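Local coordinates for protein HRI1 (Saccharomyces cerevisiae, PDB 3RBY), which is of unknown function and non-essential, but interacts with the protein HRR25 and may also interact with SEC72, at residues H16-S28 against S35-L47. Numbering follows the deposited sequence.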
loop_
_atom_site.group_PDB
_atom_site.type_symbol
_atom_site.label_atom_id
_atom_site.label_comp_id
_atom_site.label_asym_id
_atom_site.label_seq_id
_atom_site.Cartn_x
_atom_site.Cartn_y
_atom_site.Cartn_z
ATOM N N HIS A 16 -13.332 11.350 -7.298
ATOM C CA HIS A 16 -11.898 11.590 -7.085
ATOM C C HIS A 16 -11.342 11.116 -5.756
ATOM O O HIS A 16 -11.521 11.777 -4.733
ATOM C CB HIS A 16 -11.571 13.072 -7.254
ATOM C CG HIS A 16 -11.779 13.559 -8.649
ATOM N ND1 HIS A 16 -12.324 14.792 -8.934
ATOM C CD2 HIS A 16 -11.534 12.966 -9.842
ATOM C CE1 HIS A 16 -12.397 14.942 -10.246
ATOM N NE2 HIS A 16 -11.924 13.849 -10.819
ATOM N N PRO A 17 -10.622 9.991 -5.776
ATOM C CA PRO A 17 -9.965 9.518 -4.552
ATOM C C PRO A 17 -8.772 10.401 -4.201
ATOM O O PRO A 17 -8.282 11.157 -5.045
ATOM C CB PRO A 17 -9.505 8.107 -4.924
ATOM C CG PRO A 17 -9.318 8.164 -6.430
ATOM C CD PRO A 17 -10.363 9.122 -6.939
ATOM N N ASN A 18 -8.332 10.318 -2.951
ATOM C CA ASN A 18 -7.156 11.035 -2.475
ATOM C C ASN A 18 -6.757 10.406 -1.149
ATOM O O ASN A 18 -7.475 9.555 -0.621
ATOM C CB ASN A 18 -7.483 12.513 -2.258
ATOM C CG ASN A 18 -6.235 13.378 -2.070
ATOM O OD1 ASN A 18 -6.338 14.559 -1.725
ATOM N ND2 ASN A 18 -5.052 12.800 -2.304
ATOM N N GLU A 19 -5.621 10.808 -0.599
ATOM C CA GLU A 19 -5.263 10.345 0.734
ATOM C C GLU A 19 -4.471 11.440 1.433
ATOM O O GLU A 19 -3.264 11.579 1.201
ATOM C CB GLU A 19 -4.479 9.016 0.689
ATOM C CG GLU A 19 -4.052 8.489 2.058
ATOM C CD GLU A 19 -5.239 8.348 3.005
ATOM O OE1 GLU A 19 -5.934 7.308 2.935
ATOM O OE2 GLU A 19 -5.492 9.288 3.794
ATOM N N ARG A 20 -5.151 12.210 2.292
ATOM C CA ARG A 20 -4.511 13.342 2.974
ATOM C C ARG A 20 -3.955 12.984 4.355
ATOM O O ARG A 20 -3.372 13.837 5.046
ATOM C CB ARG A 20 -5.474 14.553 3.078
ATOM C CG ARG A 20 -5.898 15.168 1.717
ATOM C CD ARG A 20 -6.444 16.618 1.851
ATOM N NE ARG A 20 -5.496 17.477 2.573
ATOM C CZ ARG A 20 -5.772 18.105 3.716
ATOM N NH1 ARG A 20 -4.840 18.837 4.324
ATOM N NH2 ARG A 20 -6.985 18.010 4.249
ATOM N N THR A 21 -4.115 11.724 4.760
ATOM C CA THR A 21 -3.772 11.319 6.129
ATOM C C THR A 21 -2.703 10.236 6.187
ATOM O O THR A 21 -2.426 9.571 5.173
ATOM C CB THR A 21 -4.988 10.711 6.836
ATOM O OG1 THR A 21 -5.250 9.415 6.284
ATOM C CG2 THR A 21 -6.227 11.574 6.652
ATOM N N PHE A 22 -2.225 9.970 7.399
ATOM C CA PHE A 22 -1.398 8.808 7.695
ATOM C C PHE A 22 -2.217 7.935 8.653
ATOM O O PHE A 22 -1.867 7.783 9.824
ATOM C CB PHE A 22 -0.082 9.228 8.344
ATOM C CG PHE A 22 0.789 8.075 8.753
ATOM C CD1 PHE A 22 1.866 8.268 9.600
ATOM C CD2 PHE A 22 0.527 6.796 8.290
ATOM C CE1 PHE A 22 2.669 7.208 9.977
ATOM C CE2 PHE A 22 1.327 5.731 8.664
ATOM C CZ PHE A 22 2.398 5.938 9.508
ATOM N N THR A 23 -3.317 7.379 8.145
ATOM C CA THR A 23 -4.276 6.643 8.940
ATOM C C THR A 23 -3.848 5.189 9.192
ATOM O O THR A 23 -3.478 4.449 8.264
ATOM C CB THR A 23 -5.647 6.655 8.262
ATOM O OG1 THR A 23 -6.174 7.979 8.320
ATOM C CG2 THR A 23 -6.626 5.673 8.962
ATOM N N LEU A 24 -3.931 4.783 10.454
ATOM C CA LEU A 24 -3.722 3.401 10.851
ATOM C C LEU A 24 -4.942 2.988 11.665
ATOM O O LEU A 24 -5.366 3.725 12.568
ATOM C CB LEU A 24 -2.455 3.265 11.713
ATOM C CG LEU A 24 -1.077 3.273 11.030
ATOM C CD1 LEU A 24 0.054 3.170 12.034
ATOM C CD2 LEU A 24 -0.951 2.142 10.022
ATOM N N SER A 25 -5.514 1.826 11.352
ATOM C CA SER A 25 -6.559 1.243 12.202
ATOM C C SER A 25 -6.028 0.020 12.936
ATOM O O SER A 25 -5.488 -0.903 12.315
ATOM C CB SER A 25 -7.798 0.878 11.392
ATOM O OG SER A 25 -8.451 2.037 10.879
ATOM N N SER A 26 -6.164 0.029 14.262
ATOM C CA SER A 26 -5.759 -1.103 15.083
ATOM C C SER A 26 -6.977 -1.915 15.528
ATOM O O SER A 26 -7.893 -1.383 16.179
ATOM C CB SER A 26 -4.988 -0.634 16.325
ATOM O OG SER A 26 -3.963 0.282 15.993
ATOM N N VAL A 27 -6.981 -3.204 15.199
ATOM C CA VAL A 27 -8.023 -4.091 15.701
ATOM C C VAL A 27 -7.381 -5.190 16.544
ATOM O O VAL A 27 -6.633 -6.028 16.030
ATOM C CB VAL A 27 -8.862 -4.691 14.562
ATOM C CG1 VAL A 27 -9.995 -5.559 15.137
ATOM C CG2 VAL A 27 -9.438 -3.580 13.686
ATOM N N SER A 28 -7.666 -5.181 17.846
ATOM C CA SER A 28 -7.079 -6.174 18.729
ATOM C C SER A 28 -7.680 -7.546 18.436
ATOM O O SER A 28 -8.726 -7.647 17.792
ATOM C CB SER A 28 -7.305 -5.815 20.200
ATOM O OG SER A 28 -8.678 -5.906 20.543
ATOM N N SER A 35 -8.948 4.112 15.387
ATOM C CA SER A 35 -8.470 4.590 14.100
ATOM C C SER A 35 -8.082 6.067 14.206
ATOM O O SER A 35 -8.952 6.919 14.406
ATOM C CB SER A 35 -9.536 4.378 13.012
ATOM O OG SER A 35 -9.026 4.660 11.716
ATOM N N LEU A 36 -6.780 6.362 14.107
ATOM C CA LEU A 36 -6.281 7.743 14.172
ATOM C C LEU A 36 -5.953 8.207 12.759
ATOM O O LEU A 36 -5.304 7.473 11.999
ATOM C CB LEU A 36 -5.052 7.850 15.076
ATOM C CG LEU A 36 -5.312 7.395 16.514
ATOM C CD1 LEU A 36 -4.070 7.568 17.402
ATOM C CD2 LEU A 36 -6.515 8.149 17.092
ATOM N N ARG A 37 -6.422 9.402 12.388
ATOM C CA ARG A 37 -6.288 9.863 10.994
ATOM C C ARG A 37 -5.620 11.238 10.864
ATOM O O ARG A 37 -6.182 12.163 10.274
ATOM C CB ARG A 37 -7.655 9.808 10.291
ATOM C CG ARG A 37 -8.384 8.458 10.574
ATOM C CD ARG A 37 -9.554 8.128 9.637
ATOM N NE ARG A 37 -9.946 6.732 9.818
ATOM C CZ ARG A 37 -10.867 6.078 9.114
ATOM N NH1 ARG A 37 -11.540 6.687 8.149
ATOM N NH2 ARG A 37 -11.106 4.793 9.375
ATOM N N PRO A 38 -4.399 11.365 11.400
ATOM C CA PRO A 38 -3.693 12.657 11.362
ATOM C C PRO A 38 -3.417 13.062 9.919
ATOM O O PRO A 38 -3.056 12.196 9.123
ATOM C CB PRO A 38 -2.374 12.356 12.086
ATOM C CG PRO A 38 -2.152 10.884 11.844
ATOM C CD PRO A 38 -3.518 10.251 11.796
ATOM N N PHE A 39 -3.607 14.334 9.572
ATOM C CA PHE A 39 -3.189 14.828 8.254
ATOM C C PHE A 39 -1.675 14.750 8.110
ATOM O O PHE A 39 -0.945 14.886 9.107
ATOM C CB PHE A 39 -3.593 16.289 8.074
ATOM C CG PHE A 39 -5.066 16.507 8.012
ATOM C CD1 PHE A 39 -5.713 17.240 8.997
ATOM C CD2 PHE A 39 -5.807 15.979 6.961
ATOM C CE1 PHE A 39 -7.087 17.449 8.919
ATOM C CE2 PHE A 39 -7.169 16.171 6.878
ATOM C CZ PHE A 39 -7.817 16.906 7.850
ATOM N N VAL A 40 -1.199 14.550 6.880
ATOM C CA VAL A 40 0.248 14.539 6.626
ATOM C C VAL A 40 0.762 15.966 6.466
ATOM O O VAL A 40 1.804 16.339 7.039
ATOM C CB VAL A 40 0.616 13.736 5.374
ATOM C CG1 VAL A 40 2.102 13.866 5.101
ATOM C CG2 VAL A 40 0.225 12.261 5.552
ATOM N N LYS A 41 0.018 16.745 5.677
ATOM C CA LYS A 41 0.312 18.154 5.451
ATOM C C LYS A 41 -0.887 19.039 5.815
ATOM O O LYS A 41 -1.619 19.524 4.940
ATOM C CB LYS A 41 0.751 18.380 4.005
ATOM C CG LYS A 41 2.083 17.718 3.661
ATOM C CD LYS A 41 2.519 18.054 2.237
ATOM C CE LYS A 41 3.078 16.815 1.533
ATOM N NZ LYS A 41 3.261 17.019 0.060
ATOM N N PRO A 42 -1.085 19.244 7.113
ATOM C CA PRO A 42 -2.201 20.056 7.601
ATOM C C PRO A 42 -2.006 21.536 7.291
ATOM O O PRO A 42 -0.887 22.041 7.367
ATOM C CB PRO A 42 -2.158 19.829 9.112
ATOM C CG PRO A 42 -0.732 19.529 9.400
ATOM C CD PRO A 42 -0.229 18.764 8.211
ATOM N N SER A 43 -3.092 22.219 6.946
ATOM C CA SER A 43 -3.040 23.648 6.669
ATOM C C SER A 43 -3.072 24.437 7.971
ATOM O O SER A 43 -3.274 23.872 9.044
ATOM C CB SER A 43 -4.210 24.060 5.775
ATOM O OG SER A 43 -5.417 24.127 6.515
ATOM N N GLY A 44 -2.874 25.747 7.872
ATOM C CA GLY A 44 -2.900 26.605 9.041
ATOM C C GLY A 44 -4.207 26.492 9.799
ATOM O O GLY A 44 -4.231 26.552 11.028
ATOM N N ASP A 45 -5.299 26.325 9.061
ATOM C CA ASP A 45 -6.622 26.215 9.660
ATOM C C ASP A 45 -6.711 24.926 10.479
ATOM O O ASP A 45 -7.330 24.884 11.547
ATOM C CB ASP A 45 -7.710 26.196 8.583
ATOM C CG ASP A 45 -8.119 27.597 8.132
ATOM O OD1 ASP A 45 -8.642 27.729 6.998
ATOM O OD2 ASP A 45 -7.917 28.563 8.909
ATOM N N GLU A 46 -6.080 23.870 9.984
ATOM C CA GLU A 46 -6.252 22.584 10.631
ATOM C C GLU A 46 -5.116 22.196 11.581
ATOM O O GLU A 46 -5.114 21.099 12.127
ATOM C CB GLU A 46 -6.612 21.476 9.612
ATOM C CG GLU A 46 -5.565 21.180 8.575
ATOM C CD GLU A 46 -6.138 20.689 7.227
ATOM O OE1 GLU A 46 -7.377 20.589 7.031
ATOM O OE2 GLU A 46 -5.313 20.404 6.338
ATOM N N LEU A 47 -4.183 23.119 11.818
ATOM C CA LEU A 47 -3.065 22.867 12.737
ATOM C C LEU A 47 -3.529 22.702 14.169
ATOM O O LEU A 47 -2.881 22.007 14.957
ATOM C CB LEU A 47 -2.027 23.996 12.673
ATOM C CG LEU A 47 -1.107 24.023 11.453
ATOM C CD1 LEU A 47 -0.401 25.375 11.332
ATOM C CD2 LEU A 47 -0.103 22.866 11.520
HETATM O O HOH W 1 -2.135 16.423 4.223
#
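Arg20 reaches across to Phe39 and Glu46 at the end of the contact where segments 16-28 and 35-47 lie outside the paired strands. Its guanidinium lies flat on the Phe39 ring, planes 26° apart and centres 4.5 Å apart, while at its edge NH1 makes a salt bridge of 2.6 Å to OE2 of Glu46, almost in the guanidinium plane. The bend at chi3 (53°) turns the end of the arginine toward 35-47, where it reaches both. OE2 of Glu46 is gripped twice, since Ser43 N also donates to it, which holds the carboxylate at the guanidinium edge, over the rim of the Phe39 ring. Just inside this, Val40 N donates to Arg20 O, and Phe22 N to Pro38 O at 2.9 Å; a water that donates to Arg20 O also accepts from Lys41 N. CG2 of Val40 and the Pro38 ring pack loosely against CB of Phe22.

Further along, Thr23 lies across the Arg37 chain, its OG1 3.1 Å from Arg37 CB and its CG2 beside NE. The hydroxyls of Ser25 and Ser35 share a hydrogen bond of 2.8 Å, and Ser35 OG, anti to its own N (chi1 -172°), is also held side-on by NE and NH2 of Arg37, in the guanidinium plane. Glu128 forms a salt bridge with NH1, positioning that guanidinium from strand 124-132. A leucine in place of Arg37 would probably leave Glu128 without its ionic mate and the Ser35 hydroxyl freer to turn.

Weak backbone bonds in both directions join Leu24 to Leu36, a hydrogen-bonded pair whose side chains face strand 192-199. This is the antiparallel pairing of a beta hairpin, strands 24-27 and 33-38, within the larger sheet of this beta-barrel protein.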